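Local coordinates for amidohydrolase (Brucella melitensis biovar Abortus, PDB 4F0L), which probably acts as a metal-dependent deaminase of the amidohydrolase family, with an iron(III) ion bound in its TIM-barrel domain in this crystal, at residues B[19-24]-B[41-46]; B[131-136]-B[141-146]; B[341-346]-B[366-371]. All coordinates share one frame; numbering follows the deposited sequence.

Contact 1: residues B[19-24]-B[41-46]; sequences ALLPDG and IETGVL
Leu21 lays its forked end over Ile41, at the end of strand 37-42, and Thr43, just past it: its CD1 methyl sits 3.8 Å from CG2 of Thr43 and 4.1 Å from CG2 of Ile41. CD2 flanks Ile41 only, 4.2 Å from its CG2. With CG anti to the carbonyl carbon (chi1 -57°) and an extended chi2, the leucine reaches outward from its strand and brings CD1 to both partners at once. Leu21 and Ile41 pass each other running in opposite directions, whereas the threonine is met at a slant. Ile41 offers CG2, which stands anti to its backbone N, and the end of its longer arm passes the leucine's CD2 at a looser distance. Thr43 likewise turns its methyl to the leucine and keeps OG1 apart from it. Glu42, between the two, points its CB away, the alternation expected of an extended chain.

The backbones stay well apart, with Leu21 CA 9.4 Å from Ile41 CA, so the segments meet through methyl groups alone. Leu21 is held by a type I turn to Gly24: N of Leu21 gives a 2.9 Å hydrogen bond to O of Gly24, and the reverse bond, from Gly24 N to Leu21 O, closes the pair. Ala26 lies beside both Leu21 and Thr43, Val29 beside Ile41. The joined elements are a beta hairpin of strands 19-21 and 24-26 with a two-residue loop, Pro22-Asp23, and the edge strand 37-42 of the neighbouring mixed sheet. This is surface packing within the small N-terminal beta domain that accompanies the barrel in many amidohydrolases.

Contact 2: residues B[131-136]-B[141-146]; sequences LHHDCD and ANLSEM
The carbonyl O of His132 takes a hydrogen bond from water 1 at 2.7 Å and a weak one from water 2, and through these waters the loop 131-136 is tied to the start of the next helix. Water 1 also donates to Leu143 O and accepts from Met146 N, the latter at 2.8 Å. Water 2 donates to Leu143 O as well, and lies in the plane of the His133 ring, 2.9 Å from its ND1. The same ring has CB of His132 over the centre of one face, while CD1 of Leu143 comes to its edge, 4.1 Å from CE1; the two side chains run side by side. At the far end of the ring, NE2 is bonded to Ile186 O and Asn187 OD1.

Met146 CB lies 3.0 Å from Leu131 O, a tight approach, and its CG 3.5 Å from His132 O. A bend at chi2 (-68°) turns the chain so that CE reaches Leu131 CG at 4.3 Å. The connection follows strand 122-129 and leads into helix 145-157, a beta-alpha step of the barrel, with helix 189-203 packed against His133 and Leu143, and helix 103-119 against Met146.

Contact 3: residues B[341-346]-B[366-371]; sequences RQLEYS and RALFDG
Leu368 puts its two methyls to separate uses between neighbouring helices: CD2 meets CD2 of Leu343 at 3.8 Å, and CD1 rests 3.9 Å from CB of Glu344. Its CG stands anti to the carbonyl carbon (chi1 -76°) and chi2 is extended, which carries the forked end across to the other helix. Leu343 takes a different position, CG anti to the backbone N (chi1 176°), and its chain crosses that of Leu368 at an angle.

Glu344 contributes only its CB to the contact. A bend at chi2 (63°) directs the carboxylate elsewhere: OE2 forms a salt bridge with Arg348 and accepts from Val356 N, while OE1 accepts from Leu357 N. This buried acid therefore has charge and backbone partners, which would probably keep it ionised. Arg366 reaches one turn along its helix: NE donates a 2.7 Å hydrogen bond, part of a salt bridge, to the syn side of Asp370 OD2, tilted out of the carboxylate plane.

Leu357, from the connection between the two helices, packs on both leucines. Helix 336-351 is flanked by helices 301-306 and 408-417, and its Tyr345 OH bonds Asn306 of the second subunit; helix 364-379 turns Arg366, Phe369 and Asp370 to strand 19-21.

In the fold
Contacts 1 and 3 are neighbours, their centres 23 Å apart, and they touch: CD2 of Leu20 lies 3.3 Å from OD1 of Asp370. Helix 364-379 thus joins the N-terminal hairpin to the helical layer of the barrel domain. Contact 2 stands apart on the opposite side of the chain's centre, its nearest atoms about 33 Å from contact 1 and about 25 Å from contact 3. Contacts 1 and 3 lie away from the iron held by His65, His67, His241 and Asp329; in contact 2 the Leu131 side chain is about 12 Å from the ion and about 8 Å from the His67 side chain. The Leu368 side chain lies about 4 Å from a bound formic acid, probably from the crystallisation liquor.

Contact 1: residues B[19-24]-B[41-46]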
# COMPACT_ATOMS: atom_id res chain seq x y z
N ALA B 19 -12.08 22.93 3.66
CA ALA B 19 -10.86 23.09 2.91
C ALA B 19 -9.72 23.21 3.88
O ALA B 19 -9.84 23.84 4.93
CB ALA B 19 -10.93 24.29 2.00
N LEU B 20 -8.60 22.57 3.55
CA LEU B 20 -7.46 22.55 4.44
C LEU B 20 -6.51 23.67 4.07
O LEU B 20 -5.70 23.54 3.14
CB LEU B 20 -6.77 21.16 4.42
CG LEU B 20 -5.47 21.05 5.25
CD1 LEU B 20 -5.62 21.56 6.70
CD2 LEU B 20 -4.93 19.64 5.25
N LEU B 21 -6.59 24.77 4.80
CA LEU B 21 -5.77 25.93 4.53
C LEU B 21 -4.47 25.84 5.34
O LEU B 21 -4.36 24.99 6.24
CB LEU B 21 -6.55 27.19 4.87
CG LEU B 21 -7.89 27.38 4.18
CD1 LEU B 21 -8.55 28.70 4.61
CD2 LEU B 21 -7.66 27.37 2.66
N PRO B 22 -3.48 26.72 5.04
CA PRO B 22 -2.19 26.57 5.75
C PRO B 22 -2.29 26.74 7.26
O PRO B 22 -1.49 26.17 7.99
CB PRO B 22 -1.32 27.68 5.14
CG PRO B 22 -1.89 27.88 3.78
CD PRO B 22 -3.38 27.66 3.92
N ASP B 23 -3.28 27.51 7.73
CA ASP B 23 -3.47 27.66 9.16
C ASP B 23 -4.57 26.71 9.70
O ASP B 23 -5.06 26.92 10.79
CB ASP B 23 -3.73 29.14 9.53
CG ASP B 23 -4.96 29.72 8.83
OD1 ASP B 23 -5.48 29.14 7.85
OD2 ASP B 23 -5.43 30.77 9.28
N GLY B 24 -4.93 25.67 8.95
CA GLY B 24 -5.89 24.68 9.43
C GLY B 24 -7.15 24.49 8.58
O GLY B 24 -7.37 25.19 7.57
N ILE B 41 -9.66 33.90 -1.05
CA ILE B 41 -10.13 32.82 -0.19
C ILE B 41 -10.93 33.48 0.93
O ILE B 41 -10.40 34.33 1.64
CB ILE B 41 -8.99 32.00 0.43
CG1 ILE B 41 -8.15 31.30 -0.65
CG2 ILE B 41 -9.55 30.93 1.36
CD1 ILE B 41 -6.85 30.74 -0.07
N GLU B 42 -12.18 33.06 1.08
CA GLU B 42 -13.14 33.61 2.05
C GLU B 42 -13.68 32.43 2.84
O GLU B 42 -14.11 31.47 2.23
CB GLU B 42 -14.31 34.23 1.30
CG GLU B 42 -14.36 35.73 1.16
CD GLU B 42 -15.81 36.22 0.96
OE1 GLU B 42 -16.44 35.79 -0.05
OE2 GLU B 42 -16.34 36.99 1.82
N THR B 43 -13.67 32.48 4.17
CA THR B 43 -14.17 31.35 4.96
C THR B 43 -15.50 31.71 5.66
O THR B 43 -15.82 32.88 5.82
CB THR B 43 -13.18 30.88 6.02
OG1 THR B 43 -13.02 31.90 7.00
CG2 THR B 43 -11.80 30.57 5.42
N GLY B 44 -16.28 30.70 5.99
CA GLY B 44 -17.56 30.88 6.65
C GLY B 44 -18.57 31.64 5.82
O GLY B 44 -19.31 32.44 6.39
N VAL B 45 -18.64 31.39 4.51
CA VAL B 45 -19.60 32.11 3.62
C VAL B 45 -20.48 31.10 2.89
O VAL B 45 -20.11 29.95 2.74
CB VAL B 45 -18.92 33.05 2.59
CG1 VAL B 45 -18.20 34.19 3.30
CG2 VAL B 45 -17.96 32.30 1.69
N LEU B 46 -21.68 31.53 2.47
CA LEU B 46 -22.57 30.68 1.70
C LEU B 46 -22.05 30.65 0.28
O LEU B 46 -21.29 31.54 -0.11
CB LEU B 46 -24.00 31.24 1.70
CG LEU B 46 -24.73 31.29 3.02
CD1 LEU B 46 -26.10 31.88 2.77
CD2 LEU B 46 -24.85 29.93 3.68

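Contact 2: residues B[131-136]-B[141-146]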
# COMPACT_ATOMS: atom_id res chain seq x y z
N LEU B 131 17.53 10.73 -19.44
CA LEU B 131 17.51 10.00 -20.68
C LEU B 131 17.62 11.03 -21.80
O LEU B 131 16.60 11.54 -22.30
CB LEU B 131 16.22 9.20 -20.77
CG LEU B 131 16.03 8.35 -22.00
CD1 LEU B 131 17.20 7.40 -22.23
CD2 LEU B 131 14.69 7.62 -21.88
N HIS B 132 18.86 11.35 -22.18
CA HIS B 132 19.13 12.50 -23.04
C HIS B 132 19.31 12.19 -24.50
O HIS B 132 18.67 12.80 -25.34
CB HIS B 132 20.37 13.24 -22.57
CG HIS B 132 20.26 13.84 -21.20
ND1 HIS B 132 19.27 14.69 -20.85
CD2 HIS B 132 21.09 13.72 -20.07
CE1 HIS B 132 19.45 15.08 -19.57
NE2 HIS B 132 20.55 14.48 -19.09
N HIS B 133 20.25 11.30 -24.81
CA HIS B 133 20.77 11.18 -26.16
C HIS B 133 20.18 10.01 -26.91
O HIS B 133 19.39 9.24 -26.36
CB HIS B 133 22.29 11.13 -26.09
CG HIS B 133 22.88 12.29 -25.32
ND1 HIS B 133 22.60 13.58 -25.63
CD2 HIS B 133 23.77 12.33 -24.26
CE1 HIS B 133 23.28 14.38 -24.79
NE2 HIS B 133 23.99 13.62 -23.95
N ASP B 134 20.58 9.84 -28.16
CA ASP B 134 20.03 8.77 -28.98
C ASP B 134 20.57 7.40 -28.51
O ASP B 134 21.36 7.33 -27.58
CB ASP B 134 20.32 9.12 -30.45
CG ASP B 134 19.50 8.32 -31.46
OD1 ASP B 134 18.74 7.39 -31.09
OD2 ASP B 134 19.68 8.61 -32.66
N CYS B 135 20.10 6.32 -29.13
CA CYS B 135 20.39 4.96 -28.65
C CYS B 135 21.89 4.59 -28.68
O CYS B 135 22.34 3.81 -27.85
CB CYS B 135 19.55 3.92 -29.42
SG CYS B 135 17.77 4.17 -29.20
N ASP B 136 22.65 5.16 -29.61
CA ASP B 136 24.09 4.92 -29.68
C ASP B 136 24.88 5.93 -28.84
O ASP B 136 26.10 5.93 -28.86
CB ASP B 136 24.60 4.88 -31.15
CG ASP B 136 24.34 6.18 -31.93
OD1 ASP B 136 24.37 7.28 -31.35
OD2 ASP B 136 24.10 6.10 -33.16
N ALA B 141 19.80 15.79 -33.12
CA ALA B 141 20.05 17.01 -33.88
C ALA B 141 19.53 18.21 -33.06
O ALA B 141 20.17 19.25 -32.98
CB ALA B 141 19.42 16.95 -35.27
N ASN B 142 18.40 18.02 -32.40
CA ASN B 142 17.91 18.97 -31.40
C ASN B 142 18.41 18.47 -30.04
O ASN B 142 17.93 17.44 -29.53
CB ASN B 142 16.39 19.01 -31.51
CG ASN B 142 15.75 19.73 -30.39
OD1 ASN B 142 16.28 20.72 -29.87
ND2 ASN B 142 14.57 19.23 -29.97
N LEU B 143 19.38 19.16 -29.45
CA LEU B 143 20.09 18.63 -28.26
C LEU B 143 19.14 18.21 -27.12
O LEU B 143 19.33 17.15 -26.47
CB LEU B 143 21.15 19.62 -27.76
CG LEU B 143 21.95 19.23 -26.51
CD1 LEU B 143 22.71 17.92 -26.70
CD2 LEU B 143 22.92 20.35 -26.15
N SER B 144 18.13 19.03 -26.88
CA SER B 144 17.20 18.82 -25.77
C SER B 144 15.98 17.98 -26.16
O SER B 144 15.00 17.93 -25.38
CB SER B 144 16.76 20.17 -25.16
OG SER B 144 15.99 20.95 -26.08
N GLU B 145 16.02 17.34 -27.32
CA GLU B 145 14.89 16.52 -27.80
C GLU B 145 14.09 15.80 -26.69
O GLU B 145 12.87 15.93 -26.62
CB GLU B 145 15.37 15.48 -28.81
CG GLU B 145 14.27 14.63 -29.42
CD GLU B 145 13.26 15.42 -30.22
OE1 GLU B 145 13.65 16.39 -30.91
OE2 GLU B 145 12.06 15.08 -30.17
N MET B 146 14.77 15.03 -25.84
CA MET B 146 14.06 14.20 -24.87
C MET B 146 13.39 15.04 -23.79
O MET B 146 12.28 14.72 -23.36
CB MET B 146 14.98 13.14 -24.24
CG MET B 146 15.25 11.96 -25.17
SD MET B 146 13.77 10.99 -25.41
CE MET B 146 14.43 9.38 -25.84
O HOH W 1 17.56 15.26 -25.39
O HOH W 2 20.61 14.86 -27.36

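Contact 3: residues B[341-346]-B[366-371]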
# COMPACT_ATOMS: atom_id res chain seq x y z
N ARG B 341 1.44 6.46 3.50
CA ARG B 341 1.22 5.29 4.33
C ARG B 341 2.53 4.52 4.48
O ARG B 341 2.90 4.12 5.60
CB ARG B 341 0.14 4.42 3.69
CG ARG B 341 -0.28 3.25 4.47
CD ARG B 341 -1.62 2.70 3.95
NE ARG B 341 -1.50 2.15 2.62
CZ ARG B 341 -2.05 2.65 1.50
NH1 ARG B 341 -1.84 2.04 0.35
NH2 ARG B 341 -2.81 3.73 1.50
N GLN B 342 3.22 4.28 3.37
CA GLN B 342 4.51 3.55 3.42
C GLN B 342 5.55 4.28 4.29
O GLN B 342 6.26 3.64 5.08
CB GLN B 342 5.03 3.27 2.02
CG GLN B 342 6.42 2.62 1.94
CD GLN B 342 6.48 1.27 2.61
OE1 GLN B 342 5.51 0.52 2.56
NE2 GLN B 342 7.60 0.96 3.30
N LEU B 343 5.62 5.61 4.17
CA LEU B 343 6.51 6.37 5.04
C LEU B 343 6.20 6.10 6.53
O LEU B 343 7.09 5.67 7.28
CB LEU B 343 6.41 7.85 4.71
CG LEU B 343 7.21 8.81 5.58
CD1 LEU B 343 8.70 8.47 5.60
CD2 LEU B 343 6.92 10.26 5.13
N GLU B 344 4.95 6.29 6.93
CA GLU B 344 4.57 6.08 8.31
C GLU B 344 4.82 4.65 8.74
O GLU B 344 5.38 4.42 9.82
CB GLU B 344 3.11 6.49 8.52
CG GLU B 344 2.47 6.17 9.89
CD GLU B 344 3.10 6.88 11.08
OE1 GLU B 344 3.88 7.87 10.92
OE2 GLU B 344 2.81 6.43 12.21
N TYR B 345 4.39 3.69 7.92
CA TYR B 345 4.45 2.31 8.33
C TYR B 345 5.90 1.85 8.44
O TYR B 345 6.21 1.01 9.28
CB TYR B 345 3.63 1.37 7.43
CG TYR B 345 2.10 1.44 7.58
CD1 TYR B 345 1.49 2.23 8.55
CD2 TYR B 345 1.29 0.66 6.79
CE1 TYR B 345 0.11 2.27 8.70
CE2 TYR B 345 -0.09 0.70 6.92
CZ TYR B 345 -0.68 1.47 7.90
OH TYR B 345 -2.06 1.47 8.02
N SER B 346 6.79 2.39 7.61
CA SER B 346 8.20 2.04 7.71
C SER B 346 8.65 2.46 9.10
O SER B 346 9.45 1.75 9.75
CB SER B 346 9.05 2.68 6.60
OG SER B 346 9.13 4.09 6.70
N ARG B 366 -2.81 14.04 8.73
CA ARG B 366 -2.70 15.50 8.68
C ARG B 366 -1.25 15.99 8.62
O ARG B 366 -0.87 16.77 7.73
CB ARG B 366 -3.43 16.13 9.86
CG ARG B 366 -3.24 17.63 10.07
CD ARG B 366 -3.81 18.50 8.96
NE ARG B 366 -3.58 19.92 9.28
CZ ARG B 366 -4.29 20.61 10.18
NH1 ARG B 366 -5.27 20.02 10.85
NH2 ARG B 366 -4.01 21.89 10.43
N ALA B 367 -0.42 15.53 9.54
CA ALA B 367 0.98 15.94 9.60
C ALA B 367 1.71 15.57 8.32
O ALA B 367 2.46 16.36 7.77
CB ALA B 367 1.67 15.32 10.81
N LEU B 368 1.48 14.36 7.83
CA LEU B 368 2.19 13.90 6.66
C LEU B 368 1.74 14.64 5.41
O LEU B 368 2.56 15.03 4.59
CB LEU B 368 1.98 12.40 6.48
CG LEU B 368 2.81 11.57 7.46
CD1 LEU B 368 2.56 10.11 7.16
CD2 LEU B 368 4.31 11.89 7.39
N PHE B 369 0.44 14.85 5.29
CA PHE B 369 -0.10 15.51 4.13
C PHE B 369 0.36 16.96 4.10
O PHE B 369 0.86 17.40 3.07
CB PHE B 369 -1.62 15.47 4.07
CG PHE B 369 -2.16 16.10 2.83
CD1 PHE B 369 -2.22 15.39 1.65
CD2 PHE B 369 -2.57 17.44 2.83
CE1 PHE B 369 -2.71 15.98 0.48
CE2 PHE B 369 -3.04 18.02 1.67
CZ PHE B 369 -3.12 17.29 0.50
N ASP B 370 0.23 17.68 5.21
CA ASP B 370 0.66 19.07 5.25
C ASP B 370 2.15 19.15 4.94
O ASP B 370 2.60 20.01 4.20
CB ASP B 370 0.45 19.71 6.63
CG ASP B 370 -0.96 20.17 6.88
OD1 ASP B 370 -1.79 20.33 5.94
OD2 ASP B 370 -1.23 20.44 8.05
N GLY B 371 2.92 18.30 5.59
CA GLY B 371 4.38 18.33 5.44
C GLY B 371 4.82 18.11 4.00
O GLY B 371 5.67 18.83 3.47